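Local coordinates for protein putative endo-1,4-beta-xylanase (Bacteroides thetaiotaomicron VPI-5482, PDB 5MSX) that probably hydrolyses glycosidic bonds of arabinose-containing chains in plant pectin, as a calcium-binding member of glycoside hydrolase family 43, at residues N23-A28 / Y276-R281; Q40-V45 / G102-Y107; V66-K71 / V397-G402; Q164-W169 / S233-F238; G170-A175 / Y215-D220. All blocks are in the same frame, centred on the assembly; numbering follows the deposited sequence.

Interaction 1. Residues N23-A28 / Y276-R281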
# COMPACT_ATOMS: atom_id res chain seq x y z
N ASN C 23 14.32 -43.19 20.90
CA ASN C 23 14.30 -41.92 20.17
C ASN C 23 13.94 -40.77 21.12
O ASN C 23 12.74 -40.52 21.37
CB ASN C 23 13.27 -41.97 19.05
CG ASN C 23 13.09 -40.61 18.37
OD1 ASN C 23 13.99 -39.76 18.40
ND2 ASN C 23 11.95 -40.43 17.72
N PRO C 24 14.96 -40.05 21.64
CA PRO C 24 14.63 -38.98 22.61
C PRO C 24 14.06 -37.69 21.97
O PRO C 24 13.67 -36.79 22.71
CB PRO C 24 15.96 -38.72 23.34
CG PRO C 24 17.04 -39.39 22.55
CD PRO C 24 16.41 -40.25 21.48
N PHE C 25 14.01 -37.62 20.64
CA PHE C 25 13.53 -36.45 19.92
C PHE C 25 12.14 -36.59 19.31
O PHE C 25 11.65 -35.64 18.66
CB PHE C 25 14.55 -36.07 18.87
CG PHE C 25 15.93 -36.00 19.42
CD1 PHE C 25 16.26 -35.01 20.33
CD2 PHE C 25 16.86 -36.98 19.13
CE1 PHE C 25 17.51 -34.98 20.91
CE2 PHE C 25 18.11 -36.95 19.71
CZ PHE C 25 18.44 -35.93 20.59
N GLY C 26 11.50 -37.73 19.53
CA GLY C 26 10.08 -37.94 19.24
C GLY C 26 9.67 -37.58 17.83
O GLY C 26 10.41 -37.87 16.89
N ASN C 27 8.53 -36.91 17.68
CA ASN C 27 8.04 -36.58 16.34
C ASN C 27 8.03 -35.06 16.08
O ASN C 27 7.03 -34.38 16.30
CB ASN C 27 6.66 -37.21 16.06
CG ASN C 27 6.34 -37.28 14.55
OD1 ASN C 27 7.19 -37.04 13.66
ND2 ASN C 27 5.08 -37.57 14.25
N ALA C 28 9.17 -34.55 15.63
CA ALA C 28 9.30 -33.13 15.28
C ALA C 28 8.33 -32.75 14.15
O ALA C 28 7.84 -33.63 13.40
CB ALA C 28 10.74 -32.84 14.87
N TYR C 276 7.66 -24.38 18.93
CA TYR C 276 8.88 -24.00 19.64
C TYR C 276 10.08 -24.85 19.20
O TYR C 276 9.95 -25.99 18.79
CB TYR C 276 8.69 -24.13 21.15
CG TYR C 276 8.30 -25.53 21.59
CD1 TYR C 276 6.98 -25.96 21.49
CD2 TYR C 276 9.24 -26.43 22.09
CE1 TYR C 276 6.62 -27.25 21.89
CE2 TYR C 276 8.88 -27.71 22.47
CZ TYR C 276 7.57 -28.11 22.38
OH TYR C 276 7.20 -29.39 22.77
N LEU C 277 11.26 -24.26 19.29
CA LEU C 277 12.48 -25.04 19.12
C LEU C 277 12.76 -25.78 20.42
O LEU C 277 12.26 -25.38 21.48
CB LEU C 277 13.65 -24.13 18.70
CG LEU C 277 14.22 -23.20 19.76
CD1 LEU C 277 15.16 -23.91 20.74
CD2 LEU C 277 14.97 -22.03 19.09
N GLU C 278 13.60 -26.83 20.31
CA GLU C 278 13.99 -27.64 21.44
C GLU C 278 15.51 -27.82 21.36
O GLU C 278 16.08 -27.80 20.26
CB GLU C 278 13.23 -28.98 21.45
CG GLU C 278 13.20 -29.72 22.81
CD GLU C 278 14.34 -30.74 23.00
OE1 GLU C 278 14.46 -31.28 24.15
OE2 GLU C 278 15.12 -31.01 22.02
N PHE C 279 16.16 -27.88 22.52
CA PHE C 279 17.65 -27.96 22.64
C PHE C 279 18.33 -28.93 21.65
O PHE C 279 19.39 -28.64 21.09
CB PHE C 279 18.05 -28.28 24.09
CG PHE C 279 19.55 -28.39 24.30
CD1 PHE C 279 20.34 -27.25 24.36
CD2 PHE C 279 20.16 -29.64 24.42
CE1 PHE C 279 21.70 -27.35 24.55
CE2 PHE C 279 21.53 -29.75 24.60
CZ PHE C 279 22.31 -28.60 24.67
N GLY C 280 17.70 -30.08 21.43
CA GLY C 280 18.13 -31.02 20.43
C GLY C 280 19.49 -31.61 20.72
O GLY C 280 19.76 -32.08 21.84
N ARG C 281 20.36 -31.57 19.70
CA ARG C 281 21.69 -32.13 19.81
C ARG C 281 22.73 -31.07 20.13
O ARG C 281 23.91 -31.26 19.79
CB ARG C 281 22.06 -32.89 18.53
CG ARG C 281 21.23 -34.13 18.24
CD ARG C 281 19.88 -33.79 17.61
NE ARG C 281 19.31 -34.93 16.93
CZ ARG C 281 18.02 -35.04 16.58
NH1 ARG C 281 17.16 -34.04 16.80
NH2 ARG C 281 17.59 -36.14 15.99
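R281 NH2, 3.3 Å from F25 CD2 at the ring's rim, is gripped by two acceptors. It forms a salt bridge with E351 OE2 and a hydrogen bond with G364 O. R281 follows strand 272-278, in the last blade of the five-bladed beta-propeller of family 43, and both acceptors belong to the F5/8 type C domain. The arginine thus reaches from one domain into the other, and its side chain comes within about 4 Å of that of the calcium ligand W454. The guanidinium lies flat on F25, with planes at 14° and centres 3.7 Å apart, a cation-pi stack. R281 CD adds a CH-pi contact, 4.2 Å from the F25 ring centroid. The chain of R281 bends at chi2 (80°), which folds the head back over the ring. P24 CG lies over the opposite face of F25, towards the rim. With a serine in place of F25, the guanidinium would probably lose its flat support and be freer to turn away from E351. E278 OE2 lies at the edge of the F25 ring and accepts from G280 N at 2.8 Å. An Asx turn holds the base of F25: its backbone N donates to N23 OD1 at 3.1 Å.

Interaction 2. Residues Q40-V45 / G102-Y107. With EDO (1,2-ethanediol), chain G; EDO (1,2-ethanediol), chain V.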
# COMPACT_ATOMS: atom_id res chain seq x y z
N GLN C 40 2.11 -20.53 9.55
CA GLN C 40 0.87 -19.81 9.22
C GLN C 40 0.10 -20.54 8.14
O GLN C 40 0.68 -21.26 7.34
CB GLN C 40 1.20 -18.35 8.79
CG GLN C 40 2.04 -18.28 7.54
CD GLN C 40 2.54 -16.90 7.19
OE1 GLN C 40 3.75 -16.71 7.01
NE2 GLN C 40 1.63 -15.92 7.07
N GLU C 41 -1.22 -20.37 8.13
CA GLU C 41 -2.02 -20.81 7.03
C GLU C 41 -2.22 -19.65 6.07
O GLU C 41 -2.59 -18.56 6.50
CB GLU C 41 -3.37 -21.29 7.51
CG GLU C 41 -4.28 -21.81 6.41
CD GLU C 41 -5.59 -22.40 6.94
OE1 GLU C 41 -5.85 -22.29 8.15
OE2 GLU C 41 -6.34 -23.01 6.14
N ILE C 42 -1.94 -19.88 4.78
CA ILE C 42 -2.16 -18.89 3.74
C ILE C 42 -2.91 -19.55 2.60
O ILE C 42 -2.41 -20.50 2.00
CB ILE C 42 -0.85 -18.33 3.16
CG1 ILE C 42 0.08 -17.80 4.25
CG2 ILE C 42 -1.13 -17.21 2.14
CD1 ILE C 42 1.44 -17.37 3.72
N ASN C 43 -4.12 -19.07 2.32
CA ASN C 43 -4.95 -19.59 1.24
C ASN C 43 -5.15 -21.11 1.31
O ASN C 43 -4.93 -21.83 0.34
CB ASN C 43 -4.35 -19.21 -0.12
CG ASN C 43 -4.19 -17.72 -0.29
OD1 ASN C 43 -4.96 -16.90 0.27
ND2 ASN C 43 -3.22 -17.34 -1.08
N GLY C 44 -5.54 -21.60 2.46
CA GLY C 44 -5.78 -23.02 2.65
C GLY C 44 -4.57 -23.96 2.73
O GLY C 44 -4.77 -25.16 2.77
N VAL C 45 -3.35 -23.44 2.79
CA VAL C 45 -2.13 -24.28 2.90
C VAL C 45 -1.27 -23.78 4.09
O VAL C 45 -1.15 -22.58 4.28
CB VAL C 45 -1.31 -24.18 1.59
CG1 VAL C 45 -0.04 -25.00 1.67
CG2 VAL C 45 -2.16 -24.61 0.38
N GLY C 102 -1.40 -5.64 -1.75
CA GLY C 102 -1.48 -6.64 -2.80
C GLY C 102 -0.28 -7.57 -2.91
O GLY C 102 -0.19 -8.28 -3.88
N LYS C 103 0.59 -7.57 -1.89
CA LYS C 103 1.88 -8.28 -1.86
C LYS C 103 2.10 -9.03 -0.53
O LYS C 103 1.39 -8.80 0.45
CB LYS C 103 3.04 -7.28 -1.97
CG LYS C 103 3.10 -6.44 -3.22
CD LYS C 103 3.14 -7.29 -4.46
CE LYS C 103 3.27 -6.44 -5.70
NZ LYS C 103 2.46 -7.02 -6.81
N TYR C 104 3.15 -9.83 -0.52
CA TYR C 104 3.65 -10.50 0.68
C TYR C 104 4.99 -9.91 1.09
O TYR C 104 5.90 -9.77 0.26
CB TYR C 104 3.78 -12.00 0.42
CG TYR C 104 2.45 -12.65 0.27
CD1 TYR C 104 1.74 -13.08 1.38
CD2 TYR C 104 1.83 -12.79 -1.01
CE1 TYR C 104 0.49 -13.66 1.26
CE2 TYR C 104 0.57 -13.39 -1.14
CZ TYR C 104 -0.10 -13.82 0.01
OH TYR C 104 -1.34 -14.40 -0.07
N TYR C 105 5.10 -9.53 2.36
CA TYR C 105 6.33 -9.02 2.95
C TYR C 105 6.87 -10.02 4.02
O TYR C 105 6.10 -10.66 4.72
CB TYR C 105 6.08 -7.67 3.60
CG TYR C 105 5.66 -6.58 2.66
CD1 TYR C 105 4.30 -6.43 2.29
CD2 TYR C 105 6.58 -5.67 2.16
CE1 TYR C 105 3.90 -5.41 1.43
CE2 TYR C 105 6.19 -4.65 1.29
CZ TYR C 105 4.86 -4.53 0.93
OH TYR C 105 4.49 -3.54 0.09
N ILE C 106 8.19 -10.13 4.11
CA ILE C 106 8.83 -10.95 5.11
C ILE C 106 10.05 -10.21 5.63
O ILE C 106 10.65 -9.41 4.91
CB ILE C 106 9.13 -12.36 4.54
CG1 ILE C 106 9.29 -13.39 5.67
CG2 ILE C 106 10.31 -12.32 3.58
CD1 ILE C 106 9.10 -14.81 5.20
N TYR C 107 10.37 -10.42 6.91
CA TYR C 107 11.39 -9.64 7.59
C TYR C 107 12.44 -10.54 8.30
O TYR C 107 12.43 -10.69 9.53
CB TYR C 107 10.73 -8.67 8.55
CG TYR C 107 9.66 -7.80 7.91
CD1 TYR C 107 8.39 -8.30 7.67
CD2 TYR C 107 9.92 -6.48 7.55
CE1 TYR C 107 7.40 -7.52 7.09
CE2 TYR C 107 8.93 -5.68 6.97
CZ TYR C 107 7.67 -6.22 6.75
OH TYR C 107 6.66 -5.49 6.19
C1 EDO G . -4.11 -13.14 1.74
O1 EDO G . -3.20 -14.23 1.84
C2 EDO G . -5.35 -13.72 1.11
O2 EDO G . -5.01 -14.41 -0.11
C1 EDO V . -1.59 -16.88 11.81
O1 EDO V . -2.35 -17.43 12.90
C2 EDO V . -2.09 -17.40 10.48
O2 EDO V . -2.44 -18.78 10.55
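Y104 reaches across from strand 103-106, in the second propeller blade, to the hairpin tip after strand 37-42 in the first. Its CB points toward that hairpin, and CG stands anti to the carbonyl carbon (chi1 -69°). Further out, CE1 meets I42 CG2 at 4.0 Å. The isoleucine and the tyrosine run antiparallel, side by side. F99, from outside the two segments, meets the tyrosine ring edge-to-face. At the tip, Y104 OH comes within 3.6 Å of I42 CG2 and also within 3.6 Å of N43 ND2, without a hydrogen bond to the amide. Its polar partner is a 1,2-ethanediol, whose O1 lies 2.7 Å from Y104 OH. The other hydroxyl, O2, lies a rather short 2.5 Å from N43 OD1, so that bond is doubtful in detail. N43 sits in a type I' turn from I42 to V45 and also packs on D270 of a neighbouring subunit. The two segments thus share no direct hydrogen bond, and the polar link between them is made by a diol probably taken from the crystallisation liquor.

Interaction 3. Residues V66-K71 / V397-G402. With EDO (1,2-ethanediol), chain B.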
# COMPACT_ATOMS: atom_id res chain seq x y z
N VAL C 66 14.50 -21.59 3.07
CA VAL C 66 13.51 -22.45 2.44
C VAL C 66 12.18 -22.31 3.20
O VAL C 66 12.17 -21.95 4.39
CB VAL C 66 13.98 -23.94 2.31
CG1 VAL C 66 15.32 -24.01 1.58
CG2 VAL C 66 14.09 -24.63 3.66
N VAL C 67 11.08 -22.54 2.49
CA VAL C 67 9.76 -22.56 3.10
C VAL C 67 9.17 -23.93 2.92
O VAL C 67 9.05 -24.41 1.81
CB VAL C 67 8.81 -21.47 2.53
CG1 VAL C 67 8.51 -21.66 1.04
CG2 VAL C 67 7.52 -21.45 3.33
N TRP C 68 8.79 -24.57 4.01
CA TRP C 68 8.12 -25.85 3.96
C TRP C 68 6.62 -25.63 3.93
O TRP C 68 6.11 -24.70 4.58
CB TRP C 68 8.47 -26.68 5.19
CG TRP C 68 9.89 -27.08 5.31
CD1 TRP C 68 10.93 -26.32 5.73
CD2 TRP C 68 10.42 -28.39 5.05
NE1 TRP C 68 12.09 -27.06 5.71
CE2 TRP C 68 11.79 -28.34 5.31
CE3 TRP C 68 9.86 -29.58 4.59
CZ2 TRP C 68 12.62 -29.45 5.16
CZ3 TRP C 68 10.68 -30.67 4.45
CH2 TRP C 68 12.04 -30.60 4.73
N LYS C 69 5.91 -26.45 3.15
CA LYS C 69 4.48 -26.35 2.97
C LYS C 69 3.83 -27.69 3.19
O LYS C 69 4.45 -28.74 2.95
CB LYS C 69 4.13 -25.91 1.55
CG LYS C 69 4.60 -24.52 1.15
CD LYS C 69 4.55 -24.31 -0.38
CE LYS C 69 3.18 -24.60 -0.97
NZ LYS C 69 2.96 -23.92 -2.28
N SER C 70 2.57 -27.64 3.58
CA SER C 70 1.77 -28.78 3.88
C SER C 70 0.29 -28.47 3.73
O SER C 70 -0.20 -27.42 4.19
CB SER C 70 2.00 -29.18 5.34
OG SER C 70 1.26 -30.33 5.66
N LYS C 71 -0.46 -29.42 3.16
CA LYS C 71 -1.90 -29.28 3.06
C LYS C 71 -2.61 -29.71 4.33
O LYS C 71 -3.72 -29.25 4.61
CB LYS C 71 -2.42 -30.09 1.87
CG LYS C 71 -1.84 -29.60 0.55
CD LYS C 71 -2.50 -30.27 -0.64
CE LYS C 71 -1.99 -29.69 -1.96
NZ LYS C 71 -0.69 -30.30 -2.35
N VAL C 397 18.51 -36.39 5.32
CA VAL C 397 19.12 -35.50 6.31
C VAL C 397 19.91 -34.38 5.59
O VAL C 397 20.58 -34.63 4.58
CB VAL C 397 20.05 -36.31 7.25
CG1 VAL C 397 20.86 -35.38 8.14
CG2 VAL C 397 19.24 -37.28 8.08
N ARG C 398 19.87 -33.17 6.15
CA ARG C 398 20.40 -31.96 5.51
C ARG C 398 19.89 -31.78 4.05
O ARG C 398 20.69 -31.56 3.12
CB ARG C 398 21.93 -31.86 5.59
CG ARG C 398 22.42 -30.44 5.31
CD ARG C 398 23.93 -30.36 5.28
NE ARG C 398 24.50 -30.46 6.63
CZ ARG C 398 25.80 -30.52 6.91
NH1 ARG C 398 26.71 -30.51 5.94
NH2 ARG C 398 26.20 -30.59 8.17
N PRO C 399 18.56 -31.80 3.87
CA PRO C 399 17.90 -31.79 2.55
C PRO C 399 18.21 -30.51 1.73
O PRO C 399 18.21 -30.53 0.46
CB PRO C 399 16.42 -31.88 2.93
CG PRO C 399 16.34 -31.19 4.23
CD PRO C 399 17.56 -31.67 4.95
N THR C 400 18.47 -29.41 2.43
CA THR C 400 18.69 -28.15 1.75
C THR C 400 20.06 -28.09 1.06
O THR C 400 20.28 -27.16 0.29
CB THR C 400 18.56 -26.95 2.68
OG1 THR C 400 19.56 -26.99 3.71
CG2 THR C 400 17.14 -26.88 3.29
N ALA C 401 20.98 -29.02 1.36
CA ALA C 401 22.27 -29.08 0.64
C ALA C 401 22.22 -29.95 -0.60
O ALA C 401 23.20 -30.00 -1.36
CB ALA C 401 23.38 -29.54 1.56
N GLY C 402 21.09 -30.63 -0.82
CA GLY C 402 20.84 -31.37 -2.05
C GLY C 402 21.39 -32.79 -1.97
O GLY C 402 22.37 -33.03 -1.28
C1 EDO B . 16.09 -34.23 1.07
O1 EDO B . 15.03 -35.18 1.05
C2 EDO B . 16.96 -34.11 -0.20
O2 EDO B . 18.00 -33.12 -0.24
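The indole of W68 turns its edge to P399. P399 CG sits near the indole plane, 4.2 Å from W68 CZ2, and no atom of 397-402 lies over either indole face. The ring of F78 meets the indole with planes at about 60°. F78 also touches V66, P399 and T400, so it is shared by both sides of the contact. The contact joins two domains. Strand 67-70 belongs to the first blade of the beta-propeller, and 397-402 is the loop between strands 386-396 and 403-410 of the F5/8 type C beta-sandwich. A second apolar pair lies beside the first. T400 CG2 stands anti to its carbonyl carbon (OG1 chi1 63°) and fits against both methyls of V66, at 3.8 Å from CG1 and 3.8 Å from CG2. The hydroxyl on the other branch of T400 is hydrogen-bonded to Y55 OH, so the methyl serves the apolar side and the oxygen the polar one. A nearby 1,2-ethanediol is doubtfully placed. The loop is shaped by a short 3-10 turn in which A401 N donates to R398 O at 3.1 Å, and G402 N donates to P399 O at 3.2 Å.

Interaction 4. Residues Q164-W169 / S233-F238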
# COMPACT_ATOMS: atom_id res chain seq x y z
N GLN C 164 -3.25 -0.23 11.32
CA GLN C 164 -1.96 0.21 11.81
C GLN C 164 -1.05 -1.02 11.95
O GLN C 164 -1.39 -1.98 12.63
CB GLN C 164 -2.07 0.92 13.16
CG GLN C 164 -0.74 1.35 13.72
CD GLN C 164 -0.08 2.41 12.88
OE1 GLN C 164 -0.65 3.48 12.73
NE2 GLN C 164 1.08 2.10 12.28
N ALA C 165 0.09 -0.97 11.27
CA ALA C 165 1.10 -2.02 11.35
C ALA C 165 2.18 -1.67 12.39
O ALA C 165 2.46 -0.49 12.64
CB ALA C 165 1.71 -2.27 9.99
N TYR C 166 2.76 -2.72 13.00
CA TYR C 166 3.79 -2.64 14.04
C TYR C 166 4.86 -3.68 13.78
O TYR C 166 4.57 -4.79 13.31
CB TYR C 166 3.22 -2.89 15.45
CG TYR C 166 2.13 -1.96 15.89
CD1 TYR C 166 0.81 -2.19 15.55
CD2 TYR C 166 2.42 -0.85 16.67
CE1 TYR C 166 -0.19 -1.31 15.94
CE2 TYR C 166 1.43 0.02 17.08
CZ TYR C 166 0.12 -0.21 16.70
OH TYR C 166 -0.85 0.65 17.14
N VAL C 167 6.10 -3.33 14.11
CA VAL C 167 7.21 -4.27 14.08
C VAL C 167 7.72 -4.43 15.51
O VAL C 167 7.97 -3.46 16.20
CB VAL C 167 8.31 -3.87 13.06
CG1 VAL C 167 8.90 -2.48 13.31
CG2 VAL C 167 9.38 -4.96 13.03
N PHE C 168 7.78 -5.68 15.96
CA PHE C 168 8.36 -6.08 17.24
C PHE C 168 9.70 -6.77 16.98
O PHE C 168 9.82 -7.54 16.06
CB PHE C 168 7.44 -7.11 17.92
CG PHE C 168 6.14 -6.55 18.40
CD1 PHE C 168 5.04 -6.50 17.56
CD2 PHE C 168 6.02 -6.07 19.70
CE1 PHE C 168 3.83 -5.98 18.01
CE2 PHE C 168 4.80 -5.55 20.17
CZ PHE C 168 3.72 -5.51 19.31
N TRP C 169 10.72 -6.49 17.78
CA TRP C 169 11.98 -7.20 17.60
C TRP C 169 12.66 -7.49 18.93
O TRP C 169 12.09 -7.22 19.96
CB TRP C 169 12.89 -6.53 16.53
CG TRP C 169 13.50 -5.19 16.84
CD1 TRP C 169 14.81 -4.96 17.26
CD2 TRP C 169 12.90 -3.90 16.67
NE1 TRP C 169 15.02 -3.59 17.39
CE2 TRP C 169 13.87 -2.92 17.03
CE3 TRP C 169 11.62 -3.47 16.30
CZ2 TRP C 169 13.60 -1.54 17.02
CZ3 TRP C 169 11.35 -2.09 16.28
CH2 TRP C 169 12.34 -1.14 16.64
N SER C 233 -3.38 -1.18 23.81
CA SER C 233 -2.80 -1.10 22.47
C SER C 233 -1.63 -2.07 22.33
O SER C 233 -1.12 -2.57 23.34
CB SER C 233 -2.32 0.34 22.17
OG SER C 233 -1.07 0.61 22.78
N PRO C 234 -1.17 -2.32 21.09
CA PRO C 234 0.07 -3.11 20.88
C PRO C 234 1.34 -2.49 21.50
O PRO C 234 2.31 -3.20 21.70
CB PRO C 234 0.19 -3.18 19.35
CG PRO C 234 -1.19 -2.92 18.84
CD PRO C 234 -1.81 -1.96 19.82
N MET C 235 1.34 -1.20 21.81
CA MET C 235 2.46 -0.60 22.53
C MET C 235 2.15 -0.39 24.00
O MET C 235 2.83 0.35 24.65
CB MET C 235 2.91 0.69 21.82
CG MET C 235 3.46 0.38 20.46
SD MET C 235 3.82 1.79 19.40
CE MET C 235 5.27 2.44 20.19
N GLY C 236 1.13 -1.05 24.53
CA GLY C 236 0.86 -1.04 25.96
C GLY C 236 -0.16 -0.00 26.39
O GLY C 236 -0.84 0.56 25.53
N PRO C 237 -0.31 0.23 27.69
CA PRO C 237 0.46 -0.44 28.77
C PRO C 237 0.10 -1.92 28.96
O PRO C 237 -1.00 -2.35 28.65
CB PRO C 237 0.08 0.38 30.02
CG PRO C 237 -1.19 1.07 29.65
CD PRO C 237 -1.04 1.40 28.20
N PHE C 238 1.07 -2.69 29.46
CA PHE C 238 0.93 -4.13 29.61
C PHE C 238 0.79 -4.52 31.07
O PHE C 238 1.18 -3.77 31.93
CB PHE C 238 2.13 -4.82 28.96
CG PHE C 238 2.12 -4.76 27.46
CD1 PHE C 238 1.35 -5.65 26.74
CD2 PHE C 238 2.85 -3.80 26.78
CE1 PHE C 238 1.32 -5.59 25.35
CE2 PHE C 238 2.82 -3.73 25.40
CZ PHE C 238 2.05 -4.63 24.68
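Y166 leaves its strand with CG anti to the carbonyl carbon (chi1 -59°), and this brings its ring against P234. M235 starts out with the same placement of CG, then bends at chi3. The proline lies nearly perpendicular to the run of the tyrosine side chain. P234 CB stands over the centre of the tyrosine ring, 3.8 Å from its centroid and 6° off the ring normal, a CH-pi contact. M235 SD lies at the ring edge, 3.8 Å from Y166 CE2; seen from the ring centroid it is 82° off the normal, a Met-aromatic contact. With a glycine in place of Y166, P234 would probably lose the surface it rests on, while the sulfur of M235 would lose its aromatic edge. F168 meets the backbone of the same turn: P234 O lies near its ring plane, 3.6 Å from F168 CZ. The turn from S233 to G236 is type I, and S233 OG donates to G236 O at 2.8 Å. A cis peptide bond to P237 follows. In the propeller the contact joins two blades. Strand 165-169 is the second strand of the third blade, where P234 also packs on F158 of strand 156-159 and M235 on Q189 of strand 187-190. The turn comes from the fourth blade, between strands 224-230 and 245-247, and F168 stacks on F204 of that blade's strand 203-207.

Interaction 5. Residues G170-A175 / Y215-D220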
# COMPACT_ATOMS: atom_id res chain seq x y z
N GLY C 170 13.83 -8.10 18.90
CA GLY C 170 14.48 -8.57 20.13
C GLY C 170 14.80 -7.45 21.10
O GLY C 170 14.82 -6.26 20.73
N ARG C 171 14.97 -7.85 22.36
CA ARG C 171 15.19 -6.95 23.51
C ARG C 171 14.02 -6.01 23.78
O ARG C 171 14.17 -4.87 24.28
CB ARG C 171 16.55 -6.23 23.38
CG ARG C 171 17.70 -7.18 23.04
CD ARG C 171 19.06 -6.56 23.41
NE ARG C 171 19.25 -6.52 24.87
CZ ARG C 171 20.37 -6.08 25.47
NH1 ARG C 171 21.40 -5.60 24.74
NH2 ARG C 171 20.47 -6.10 26.80
N ARG C 172 12.83 -6.55 23.53
CA ARG C 172 11.58 -5.92 23.91
C ARG C 172 11.26 -4.62 23.13
O ARG C 172 10.52 -3.76 23.61
CB ARG C 172 11.51 -5.72 25.43
CG ARG C 172 11.81 -6.97 26.28
CD ARG C 172 11.81 -6.58 27.76
NE ARG C 172 11.98 -7.72 28.65
CZ ARG C 172 13.13 -8.39 28.83
NH1 ARG C 172 14.24 -8.07 28.16
NH2 ARG C 172 13.16 -9.43 29.68
N HIS C 173 11.77 -4.52 21.92
CA HIS C 173 11.56 -3.34 21.09
C HIS C 173 10.27 -3.43 20.29
O HIS C 173 9.91 -4.50 19.80
CB HIS C 173 12.74 -3.12 20.16
CG HIS C 173 13.96 -2.60 20.86
ND1 HIS C 173 15.08 -3.38 21.09
CD2 HIS C 173 14.24 -1.39 21.39
CE1 HIS C 173 16.00 -2.67 21.72
NE2 HIS C 173 15.51 -1.46 21.92
N VAL C 174 9.62 -2.28 20.14
CA VAL C 174 8.45 -2.14 19.27
C VAL C 174 8.32 -0.70 18.71
O VAL C 174 8.60 0.29 19.39
CB VAL C 174 7.15 -2.54 20.00
CG1 VAL C 174 6.85 -1.61 21.16
CG2 VAL C 174 5.97 -2.59 19.04
N ALA C 175 7.92 -0.62 17.45
CA ALA C 175 7.67 0.64 16.77
C ALA C 175 6.57 0.45 15.73
O ALA C 175 6.41 -0.65 15.19
CB ALA C 175 8.94 1.11 16.08
N TYR C 215 7.70 -13.24 25.02
CA TYR C 215 9.11 -12.93 24.85
C TYR C 215 9.96 -14.05 25.49
O TYR C 215 9.56 -14.63 26.50
CB TYR C 215 9.39 -11.55 25.46
CG TYR C 215 9.13 -11.44 26.96
CD1 TYR C 215 7.85 -11.22 27.45
CD2 TYR C 215 10.17 -11.55 27.87
CE1 TYR C 215 7.61 -11.16 28.81
CE2 TYR C 215 9.94 -11.47 29.25
CZ TYR C 215 8.67 -11.28 29.71
OH TYR C 215 8.47 -11.22 31.07
N THR C 216 11.09 -14.37 24.89
CA THR C 216 11.99 -15.38 25.48
C THR C 216 12.83 -14.81 26.60
O THR C 216 13.07 -13.59 26.66
CB THR C 216 12.96 -16.05 24.47
OG1 THR C 216 14.02 -15.15 24.06
CG2 THR C 216 12.21 -16.60 23.30
N ILE C 217 13.18 -15.72 27.51
CA ILE C 217 14.14 -15.52 28.58
C ILE C 217 15.13 -16.72 28.53
O ILE C 217 14.73 -17.83 28.19
CB ILE C 217 13.36 -15.47 29.91
CG1 ILE C 217 12.61 -14.14 30.03
CG2 ILE C 217 14.23 -15.70 31.11
CD1 ILE C 217 13.44 -12.92 29.67
N GLY C 218 16.40 -16.49 28.89
CA GLY C 218 17.42 -17.54 28.88
C GLY C 218 17.86 -17.91 27.48
O GLY C 218 17.63 -17.19 26.51
N GLY C 219 18.51 -19.06 27.40
CA GLY C 219 19.02 -19.61 26.14
C GLY C 219 19.41 -21.07 26.39
O GLY C 219 19.47 -21.51 27.54
N ASP C 220 19.65 -21.81 25.31
CA ASP C 220 20.03 -23.25 25.39
C ASP C 220 18.96 -23.99 26.17
O ASP C 220 17.77 -23.71 25.96
CB ASP C 220 21.46 -23.42 25.95
CG ASP C 220 22.50 -22.61 25.18
OD1 ASP C 220 22.52 -22.70 23.93
OD2 ASP C 220 23.25 -21.84 25.79
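This is a van der Waals contact between the head of R172 and the ring of Y215, at the junction of the third and fourth blades of the propeller. R172 belongs to the short loop between strands 165-169 and 173-177, and Y215 to the end of strand 210-217. The chain of R172 runs extended from CG to NE, which carries the guanidinium across to the next blade. Its NH2 comes to 3.8 Å from Y215 CE2. The two planes are 51° apart, so the approach is oblique and no stack forms. I217 CD1 also lies near R172 NH2, but I217 has two conformers and this approach is doubtful. The polar needs of the guanidinium are met elsewhere: NE is hydrogen-bonded to T193 OG1, and NH2 to E197 O. Those bonds probably fix the head, with the tyrosine packed against it. The loop is braced by H173 ND1, which donates to G170 O at 2.9 Å. Next to Y215, T216 OG1 is hydrogen-bonded to the backbone N of E200, the predicted proton donor. The Y215 side chain is about 8 Å from that of E200, so the contact lies close to the probable active site of a family 43 propeller.

In the fold
All five contacts are largely buried. Interactions 1 and 3 lie nearest the middle of the chain, their centres about 17 Å apart. Interaction 3 joins the propeller to the F5/8 type C domain directly and is apolar; interaction 1 does so through the outside partners of R281, with a charged stack held by a salt bridge. Interactions 4 and 5 both join the third and fourth blades. Their strands 165-169 and 173-177 are neighbours in one sheet, where V167 N lies 2.9 Å from A175 O. Residues 233-238 supply proline and methionine to aromatic rings, while R172 brings a polar head. Interaction 2 joins the first two blades, beside another subunit, with N43 exposed. It touches interaction 3 where V45 packs on S70.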